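Local coordinates for probable enoyl-CoA hydratase/isomerase (Pseudomonas aeruginosa PAO1, PDB 5YLO) that isomerises the double bond of unsaturated fatty acyl-CoA as a Delta3,Delta2-enoyl-CoA isomerase of the crotonase family, with a likely role in unsaturated fatty acid metabolism, at the interface of chains A and B. Numbering follows the deposited sequence. Chains: chain A/B, Probable enoyl-CoA hydratase/isomerase.

Contact 1: the interface of chains A and B. Residues chain A 137, 142, 166; chain B 205-206, 209-210.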
loop_
_atom_site.group_PDB
_atom_site.type_symbol
_atom_site.label_atom_id
_atom_site.label_comp_id
_atom_site.label_asym_id
_atom_site.label_seq_id
_atom_site.Cartn_x
_atom_site.Cartn_y
_atom_site.Cartn_z
ATOM N N TYR A 137 -12.352 17.746 -5.267
ATOM C CA TYR A 137 -13.645 18.393 -5.459
ATOM C C TYR A 137 -14.242 18.782 -4.110
ATOM O O TYR A 137 -14.425 17.929 -3.237
ATOM C CB TYR A 137 -14.576 17.453 -6.220
ATOM C CG TYR A 137 -15.941 18.022 -6.556
ATOM C CD1 TYR A 137 -16.082 19.317 -7.037
ATOM C CD2 TYR A 137 -17.088 17.246 -6.420
ATOM C CE1 TYR A 137 -17.328 19.830 -7.354
ATOM C CE2 TYR A 137 -18.335 17.750 -6.735
ATOM C CZ TYR A 137 -18.451 19.042 -7.202
ATOM O OH TYR A 137 -19.692 19.548 -7.517
ATOM N N TYR A 142 -12.131 23.229 -6.751
ATOM C CA TYR A 142 -11.282 22.052 -6.899
ATOM C C TYR A 142 -9.865 22.420 -6.482
ATOM O O TYR A 142 -9.240 23.288 -7.101
ATOM C CB TYR A 142 -11.305 21.531 -8.339
ATOM C CG TYR A 142 -10.901 20.082 -8.468
ATOM C CD1 TYR A 142 -9.562 19.715 -8.514
ATOM C CD2 TYR A 142 -11.859 19.080 -8.545
ATOM C CE1 TYR A 142 -9.189 18.392 -8.630
ATOM C CE2 TYR A 142 -11.496 17.753 -8.663
ATOM C CZ TYR A 142 -10.160 17.415 -8.706
ATOM O OH TYR A 142 -9.792 16.096 -8.822
ATOM N N PHE A 166 -12.748 12.703 -5.542
ATOM C CA PHE A 166 -13.829 12.900 -6.501
ATOM C C PHE A 166 -15.147 13.285 -5.846
ATOM O O PHE A 166 -15.934 14.024 -6.450
ATOM C CB PHE A 166 -14.028 11.639 -7.349
ATOM C CG PHE A 166 -12.849 11.300 -8.223
ATOM C CD1 PHE A 166 -11.831 12.218 -8.433
ATOM C CD2 PHE A 166 -12.763 10.063 -8.841
ATOM C CE1 PHE A 166 -10.749 11.906 -9.235
ATOM C CE2 PHE A 166 -11.684 9.746 -9.647
ATOM C CZ PHE A 166 -10.676 10.668 -9.844
ATOM N N GLY B 205 -19.891 15.967 -10.734
ATOM C CA GLY B 205 -18.665 16.689 -10.492
ATOM C C GLY B 205 -17.981 17.115 -11.772
ATOM O O GLY B 205 -18.437 16.845 -12.892
ATOM N N PRO B 206 -16.846 17.810 -11.612
ATOM C CA PRO B 206 -16.082 18.262 -12.785
ATOM C C PRO B 206 -15.310 17.129 -13.446
ATOM O O PRO B 206 -14.273 16.692 -12.939
ATOM C CB PRO B 206 -15.142 19.324 -12.200
ATOM C CG PRO B 206 -14.967 18.924 -10.770
ATOM C CD PRO B 206 -16.260 18.281 -10.344
ATOM N N ALA B 209 -11.520 17.764 -14.389
ATOM C CA ALA B 209 -10.561 17.722 -13.292
ATOM C C ALA B 209 -10.296 16.289 -12.853
ATOM O O ALA B 209 -9.163 15.941 -12.501
ATOM C CB ALA B 209 -11.066 18.564 -12.123
ATOM N N PHE B 210 -11.328 15.443 -12.874
ATOM C CA PHE B 210 -11.136 14.040 -12.524
ATOM C C PHE B 210 -10.177 13.364 -13.495
ATOM O O PHE B 210 -9.349 12.539 -13.088
ATOM C CB PHE B 210 -12.479 13.304 -12.506
ATOM C CG PHE B 210 -13.486 13.872 -11.537
ATOM C CD1 PHE B 210 -13.094 14.690 -10.487
ATOM C CD2 PHE B 210 -14.834 13.574 -11.675
ATOM C CE1 PHE B 210 -14.029 15.204 -9.603
ATOM C CE2 PHE B 210 -15.770 14.085 -10.794
ATOM C CZ PHE B 210 -15.367 14.899 -9.757
#

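Contact 2: the interface of chains A and B. Residues chain A 159, 162-163, 166-167; chain B 123-126, 183-184, 198, 202.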
loop_
_atom_site.group_PDB
_atom_site.type_symbol
_atom_site.label_atom_id
_atom_site.label_comp_id
_atom_site.label_asym_id
_atom_site.label_seq_id
_atom_site.Cartn_x
_atom_site.Cartn_y
_atom_site.Cartn_z
ATOM N N GLU A 159 -8.635 3.341 -4.397
ATOM C CA GLU A 159 -10.068 3.625 -4.379
ATOM C C GLU A 159 -10.422 4.636 -3.292
ATOM O O GLU A 159 -11.154 5.601 -3.542
ATOM C CB GLU A 159 -10.865 2.332 -4.191
ATOM C CG GLU A 159 -12.375 2.549 -4.190
ATOM C CD GLU A 159 -13.168 1.259 -4.087
ATOM O OE1 GLU A 159 -14.403 1.309 -4.264
ATOM O OE2 GLU A 159 -12.563 0.197 -3.831
ATOM N N LYS A 162 -9.569 8.010 -4.245
ATOM C CA LYS A 162 -10.439 8.564 -5.274
ATOM C C LYS A 162 -11.804 8.950 -4.720
ATOM O O LYS A 162 -12.449 9.857 -5.256
ATOM C CB LYS A 162 -10.590 7.574 -6.429
ATOM C CG LYS A 162 -9.294 7.309 -7.180
ATOM C CD LYS A 162 -9.468 6.233 -8.234
ATOM C CE LYS A 162 -8.147 5.905 -8.903
ATOM N NZ LYS A 162 -8.287 4.762 -9.843
ATOM N N ARG A 163 -12.260 8.284 -3.655
ATOM C CA ARG A 163 -13.484 8.722 -2.991
ATOM C C ARG A 163 -13.307 10.108 -2.387
ATOM O O ARG A 163 -14.185 10.968 -2.514
ATOM C CB ARG A 163 -13.897 7.720 -1.912
ATOM C CG ARG A 163 -14.507 6.435 -2.442
ATOM C CD ARG A 163 -15.069 5.570 -1.322
ATOM N NE ARG A 163 -15.552 4.290 -1.831
ATOM C CZ ARG A 163 -16.794 4.073 -2.256
ATOM N NH1 ARG A 163 -17.687 5.052 -2.231
ATOM N NH2 ARG A 163 -17.142 2.875 -2.706
ATOM N N PHE A 166 -12.748 12.703 -5.542
ATOM C CA PHE A 166 -13.829 12.900 -6.501
ATOM C C PHE A 166 -15.147 13.285 -5.846
ATOM O O PHE A 166 -15.934 14.024 -6.450
ATOM C CB PHE A 166 -14.028 11.639 -7.349
ATOM C CG PHE A 166 -12.849 11.300 -8.223
ATOM C CD1 PHE A 166 -11.831 12.218 -8.433
ATOM C CD2 PHE A 166 -12.763 10.063 -8.841
ATOM C CE1 PHE A 166 -10.749 11.906 -9.235
ATOM C CE2 PHE A 166 -11.684 9.746 -9.647
ATOM C CZ PHE A 166 -10.676 10.668 -9.844
ATOM N N LEU A 167 -15.414 12.811 -4.634
ATOM C CA LEU A 167 -16.603 13.234 -3.912
ATOM C C LEU A 167 -16.326 14.524 -3.152
ATOM O O LEU A 167 -15.205 14.782 -2.709
ATOM C CB LEU A 167 -17.064 12.149 -2.941
ATOM C CG LEU A 167 -17.322 10.775 -3.554
ATOM C CD1 LEU A 167 -17.875 9.831 -2.503
ATOM C CD2 LEU A 167 -18.269 10.895 -4.735
ATOM N N ASP B 123 -12.338 2.298 -11.164
ATOM C CA ASP B 123 -11.912 3.141 -10.051
ATOM C C ASP B 123 -12.588 2.723 -8.753
ATOM O O ASP B 123 -11.959 2.729 -7.688
ATOM C CB ASP B 123 -12.206 4.610 -10.359
ATOM C CG ASP B 123 -11.405 5.126 -11.535
ATOM O OD1 ASP B 123 -10.267 4.647 -11.724
ATOM O OD2 ASP B 123 -11.909 6.001 -12.271
ATOM N N PHE B 124 -13.862 2.353 -8.819
ATOM C CA PHE B 124 -14.634 2.015 -7.638
ATOM C C PHE B 124 -15.284 0.653 -7.820
ATOM O O PHE B 124 -15.521 0.205 -8.945
ATOM C CB PHE B 124 -15.702 3.076 -7.359
ATOM C CG PHE B 124 -15.145 4.462 -7.198
ATOM C CD1 PHE B 124 -14.659 4.887 -5.974
ATOM C CD2 PHE B 124 -15.105 5.338 -8.270
ATOM C CE1 PHE B 124 -14.145 6.161 -5.821
ATOM C CE2 PHE B 124 -14.593 6.614 -8.122
ATOM C CZ PHE B 124 -14.113 7.026 -6.896
ATOM N N ARG B 125 -15.566 -0.006 -6.698
ATOM C CA ARG B 125 -16.223 -1.307 -6.704
ATOM C C ARG B 125 -17.288 -1.333 -5.621
ATOM O O ARG B 125 -16.976 -1.192 -4.434
ATOM C CB ARG B 125 -15.214 -2.443 -6.498
ATOM C CG ARG B 125 -14.583 -2.939 -7.787
ATOM C CD ARG B 125 -13.286 -3.688 -7.526
ATOM N NE ARG B 125 -12.339 -2.881 -6.763
ATOM C CZ ARG B 125 -11.595 -1.910 -7.283
ATOM N NH1 ARG B 125 -11.689 -1.617 -8.572
ATOM N NH2 ARG B 125 -10.761 -1.226 -6.510
ATOM N N ILE B 126 -18.540 -1.496 -6.035
ATOM C CA ILE B 126 -19.661 -1.731 -5.134
ATOM C C ILE B 126 -20.178 -3.132 -5.409
ATOM O O ILE B 126 -20.509 -3.462 -6.554
ATOM C CB ILE B 126 -20.773 -0.686 -5.321
ATOM C CG1 ILE B 126 -20.209 0.727 -5.178
ATOM C CG2 ILE B 126 -21.892 -0.921 -4.314
ATOM C CD1 ILE B 126 -21.218 1.813 -5.467
ATOM N N GLY B 183 -14.959 -1.391 -2.286
ATOM C CA GLY B 183 -15.071 -0.224 -1.434
ATOM C C GLY B 183 -16.372 -0.148 -0.667
ATOM O O GLY B 183 -16.461 0.548 0.349
ATOM N N GLU B 184 -17.388 -0.867 -1.137
ATOM C CA GLU B 184 -18.721 -0.756 -0.571
ATOM C C GLU B 184 -19.491 -2.039 -0.846
ATOM O O GLU B 184 -19.324 -2.666 -1.895
ATOM C CB GLU B 184 -19.458 0.456 -1.156
ATOM C CG GLU B 184 -20.816 0.734 -0.549
ATOM C CD GLU B 184 -21.434 2.004 -1.095
ATOM O OE1 GLU B 184 -20.697 2.819 -1.693
ATOM O OE2 GLU B 184 -22.657 2.185 -0.929
ATOM N N PHE B 198 -24.377 6.554 -6.529
ATOM C CA PHE B 198 -22.949 6.841 -6.462
ATOM C C PHE B 198 -22.444 7.403 -7.785
ATOM O O PHE B 198 -21.720 8.406 -7.812
ATOM C CB PHE B 198 -22.174 5.580 -6.070
ATOM C CG PHE B 198 -20.689 5.788 -5.971
ATOM C CD1 PHE B 198 -20.158 6.655 -5.028
ATOM C CD2 PHE B 198 -19.822 5.111 -6.816
ATOM C CE1 PHE B 198 -18.791 6.851 -4.934
ATOM C CE2 PHE B 198 -18.452 5.301 -6.725
ATOM C CZ PHE B 198 -17.937 6.173 -5.782
ATOM N N LEU B 202 -20.796 11.298 -8.838
ATOM C CA LEU B 202 -19.600 11.336 -9.672
ATOM C C LEU B 202 -19.873 12.077 -10.974
ATOM O O LEU B 202 -19.057 12.893 -11.420
ATOM C CB LEU B 202 -19.109 9.918 -9.962
ATOM C CG LEU B 202 -18.308 9.191 -8.883
ATOM C CD1 LEU B 202 -18.034 7.764 -9.320
ATOM C CD2 LEU B 202 -17.006 9.922 -8.605
HETATM O O HOH W 1 -11.015 -1.788 -3.429
#

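Contact 1: the interface of chains A and B
Loop residues A:Tyr137 and A:Tyr142, with A:Phe166 at the C-terminal end of helix 158-166, meet the loop and first turn of helix 207-220 of chain B, where B:Gly205 and B:Pro206 lead into B:Ala209 and B:Phe210. The patch illustrates how subunits can join through apolar groups fitted to aromatic faces, for no polar atom of either chain finds a hydrogen-bonding partner across it. The B:Pro206 ring slants across A:Tyr137 and sets CD over the phenol face, displaced toward the rim, 3.5 Å from A:Tyr137 CD1. B:Pro206 CG reaches A:Tyr142 CD2 at 3.8 Å, so one proline touches both tyrosines. The methyl CB of B:Ala209 lies over the middle of the A:Tyr142 ring, 3.6 Å from the centroid, as a CH-pi contact. In both tyrosines CG is anti to the backbone N (chi1 -177° and -158°), which swings the ring away from that N and presents a face to chain B. A:Phe166 and B:Phe210 point opposite ways, their faces meeting with an offset, and their CD1 atoms stand 3.5 Å apart. The other face of B:Phe210 rests on the carbonyl O of B:Pro206 in its own chain, while the A:Tyr142 hydroxyl OH lies in plane at its edge. In the fold, the site joins the end of helix 158-166 and nearby loops of chain A to the turn linking helices 191-204 and 207-220 of chain B.

Contact 2: the interface of chains A and B
The ring of B:Phe124, at the start of strand 124-128, has B:Phe198 CZ of its own chain over the centre of one face, while its edge meets helix 158-166 of chain A: the carbonyl O of A:Lys162, the backbone N of A:Arg163 and A:Phe166 CD2 lie there in plane. A:Arg163 slants across this ring and brings its aliphatic CG to 3.4 Å from B:Phe124 CE1. The arginine is extended from CG to NE, which carries NH1 to B:Phe198 CE1 and A:Arg163 NH2 to 3.7 Å from B:Glu184 OE1, a long salt bridge. Beyond the ring, B:Leu202 CD2 packs on A:Phe166 CB. Such an apolar centre bordered by charged pairs is a common design of subunit interfaces. A:Glu159, with CG anti to the backbone N (chi1 -179°) and an extended chain, accepts a nearly straight hydrogen bond at carboxylate OE1 from the backbone N of B:Arg125, 3.0 Å away and above the carboxylate plane. B:Arg125 bends back at chi3 (-55°), bringing NH2 to 3.5 Å from A:Glu159 OE2 as a salt bridge; water 1 also links the two groups. Within chain A, A:Arg163 NH2 forms a salt bridge of 3.5 Å with A:Glu159 OE1. The two guanidinium groups may stabilise the carboxylate as an anion. Further round the ring, extended A:Lys162 runs nearly perpendicular to B:Asp123, its ammonium NZ donating from above the carboxylate plane to OD1 in a salt bridge and hydrogen bond of 2.7 Å.

About 13 Å separates the C-alpha centres of contact 1 and contact 2, and A:Phe166 belongs to both. Helix 158-166 of chain A thus contributes to both patches, which are parts of one larger interface: contact 1 takes up its C-terminal end together with loop residues, while contact 2 adds charged pairs that can set register and orientation. On chain B, helices 191-204 and 207-220 serve adjoining parts of this surface. With three copies in the deposited assembly and an interface that is not an exact two-fold, the pairing is consistent with the trimeric arrangement typical of crotonase-family enzymes.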